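Local coordinates for anti sigma factor FlgM (Aquifex aeolicus, PDB 1RP3), which binds the flagellar sigma factor sigma-28 (FliA) as an anti-sigma factor and probably holds it in an inactive conformation, at residues I5-L10 / A43-K48. Residues are numbered along the deposited sequence; the frame is centred on the assembly and turned at random.
Sequences IELSRL and AQELSK
Two helices of FlgM, 5-14 and 31-46, pair side by side against sigma-28, and where residues 5-10 meet residues 43-48 the pairing rests mainly on hydrocarbon, part of it lent by two glutamates, with no polar bond between the segments. L7 and E45 are the closest backbone positions, their CA atoms 7.3 Å apart. L7 forks: CD2 runs antiparallel alongside E45 to touch its CB at 3.7 Å, while CD1 meets L46 CD2 obliquely at 3.9 Å. L10 CD1 reaches E45 CG more loosely, at 4.3 Å. L7 also packs on I42 and on L19 of the sigma-28 chain, and L46 lies against K26 of that chain, so the same leucines serve the helix pair and the interface between the proteins.

The two glutamates meet differently. E6, with CG anti to its backbone N (chi1 179°), presents that methylene to E45, whose CD lies 3.8 Å away; the side chains cross nearly perpendicularly, carboxylate planes 71° apart. In E45, chi1 (-69°) sets CG out toward E6 and L10, and the bend at chi2 then turns the carboxylate aside: an example of a glutamate packing by its methylenes between helices. The OE2 atoms of E6 and E45 stay 5.0 Å apart. R9 NH1 straddles OE1 and OE2 of E6, 2.7 Å from each, in a salt bridge whose two hydrogen bonds are bent and weak.

S47 OG donates to A43 O where helix 31-46 gives out. An alanine at E45 would keep the CB against L7 but remove the CG and carboxylate that meet E6, and the CG that meets L10, and would probably loosen this end of the helix pair. Like charges this near could raise the proton affinity of either glutamate, and R9 would be expected to offset this at E6.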
loop_
_atom_site.group_PDB
_atom_site.type_symbol
_atom_site.label_atom_id
_atom_site.label_comp_id
_atom_site.label_asym_id
_atom_site.label_seq_id
_atom_site.Cartn_x
_atom_site.Cartn_y
_atom_site.Cartn_z
ATOM N N ILE B 5 11.507 1.981 25.679
ATOM C CA ILE B 5 11.020 1.620 27.007
ATOM C C ILE B 5 9.494 1.613 27.019
ATOM O O ILE B 5 8.869 0.696 27.560
ATOM C CB ILE B 5 11.552 2.603 28.089
ATOM C CG1 ILE B 5 13.087 2.557 28.121
ATOM C CG2 ILE B 5 10.972 2.259 29.469
ATOM C CD1 ILE B 5 13.719 3.480 29.140
ATOM N N GLU B 6 8.903 2.638 26.413
ATOM C CA GLU B 6 7.453 2.754 26.352
ATOM C C GLU B 6 6.841 1.661 25.472
ATOM O O GLU B 6 5.838 1.043 25.846
ATOM C CB GLU B 6 7.055 4.154 25.862
ATOM C CG GLU B 6 5.552 4.419 25.717
ATOM C CD GLU B 6 4.771 4.293 27.020
ATOM O OE1 GLU B 6 5.382 4.049 28.082
ATOM O OE2 GLU B 6 3.526 4.435 26.978
ATOM N N LEU B 7 7.458 1.405 24.322
ATOM C CA LEU B 7 6.959 0.377 23.413
ATOM C C LEU B 7 6.932 -0.981 24.102
ATOM O O LEU B 7 5.929 -1.694 24.037
ATOM C CB LEU B 7 7.806 0.312 22.137
ATOM C CG LEU B 7 7.644 1.483 21.161
ATOM C CD1 LEU B 7 8.555 1.325 19.954
ATOM C CD2 LEU B 7 6.196 1.560 20.729
ATOM N N SER B 8 8.022 -1.311 24.796
ATOM C CA SER B 8 8.142 -2.579 25.515
ATOM C C SER B 8 7.065 -2.701 26.580
ATOM O O SER B 8 6.533 -3.775 26.821
ATOM C CB SER B 8 9.530 -2.691 26.156
ATOM O OG SER B 8 9.657 -3.894 26.890
ATOM N N ARG B 9 6.723 -1.577 27.195
ATOM C CA ARG B 9 5.711 -1.567 28.236
ATOM C C ARG B 9 4.339 -1.771 27.618
ATOM O O ARG B 9 3.532 -2.554 28.122
ATOM C CB ARG B 9 5.750 -0.245 29.014
ATOM C CG ARG B 9 4.956 -0.277 30.324
ATOM C CD ARG B 9 4.479 1.114 30.749
ATOM N NE ARG B 9 3.025 1.250 30.625
ATOM C CZ ARG B 9 2.414 2.213 29.942
ATOM N NH1 ARG B 9 3.126 3.140 29.311
ATOM N NH2 ARG B 9 1.085 2.242 29.876
ATOM N N LEU B 10 4.097 -1.089 26.502
ATOM C CA LEU B 10 2.826 -1.179 25.796
ATOM C C LEU B 10 2.583 -2.584 25.268
ATOM O O LEU B 10 1.481 -3.110 25.399
ATOM C CB LEU B 10 2.754 -0.134 24.677
ATOM C CG LEU B 10 2.536 1.294 25.193
ATOM C CD1 LEU B 10 2.741 2.302 24.089
ATOM C CD2 LEU B 10 1.150 1.416 25.798
ATOM N N ALA B 43 0.923 3.073 18.124
ATOM C CA ALA B 43 0.961 3.809 16.860
ATOM C C ALA B 43 1.449 5.246 17.062
ATOM O O ALA B 43 2.219 5.772 16.246
ATOM C CB ALA B 43 -0.415 3.816 16.208
ATOM N N GLN B 44 0.997 5.871 18.151
ATOM C CA GLN B 44 1.381 7.242 18.476
ATOM C C GLN B 44 2.885 7.336 18.703
ATOM O O GLN B 44 3.518 8.290 18.252
ATOM C CB GLN B 44 0.627 7.736 19.709
ATOM C CG GLN B 44 -0.861 7.909 19.492
ATOM C CD GLN B 44 -1.615 8.202 20.787
ATOM O OE1 GLN B 44 -1.177 9.016 21.606
ATOM N NE2 GLN B 44 -2.760 7.545 20.970
ATOM N N GLU B 45 3.464 6.321 19.344
ATOM C CA GLU B 45 4.908 6.304 19.599
ATOM C C GLU B 45 5.727 6.140 18.327
ATOM O O GLU B 45 6.788 6.751 18.174
ATOM C CB GLU B 45 5.284 5.188 20.579
ATOM C CG GLU B 45 4.804 5.413 22.001
ATOM C CD GLU B 45 5.367 6.687 22.628
ATOM O OE1 GLU B 45 6.605 6.899 22.573
ATOM O OE2 GLU B 45 4.554 7.472 23.174
ATOM N N LEU B 46 5.223 5.323 17.411
ATOM C CA LEU B 46 5.921 5.065 16.164
ATOM C C LEU B 46 5.881 6.219 15.175
ATOM O O LEU B 46 6.741 6.323 14.306
ATOM C CB LEU B 46 5.359 3.807 15.508
ATOM C CG LEU B 46 5.557 2.518 16.306
ATOM C CD1 LEU B 46 4.922 1.352 15.575
ATOM C CD2 LEU B 46 7.044 2.274 16.539
ATOM N N SER B 47 4.877 7.077 15.298
ATOM C CA SER B 47 4.741 8.201 14.385
ATOM C C SER B 47 4.780 9.542 15.099
ATOM O O SER B 47 4.201 10.523 14.632
ATOM C CB SER B 47 3.460 8.057 13.554
ATOM O OG SER B 47 2.322 7.854 14.370
ATOM N N LYS B 48 5.514 9.586 16.207
ATOM C CA LYS B 48 5.639 10.798 17.006
ATOM C C LYS B 48 6.399 11.903 16.270
ATOM O O LYS B 48 5.871 13.002 16.068
ATOM C CB LYS B 48 6.318 10.482 18.346
#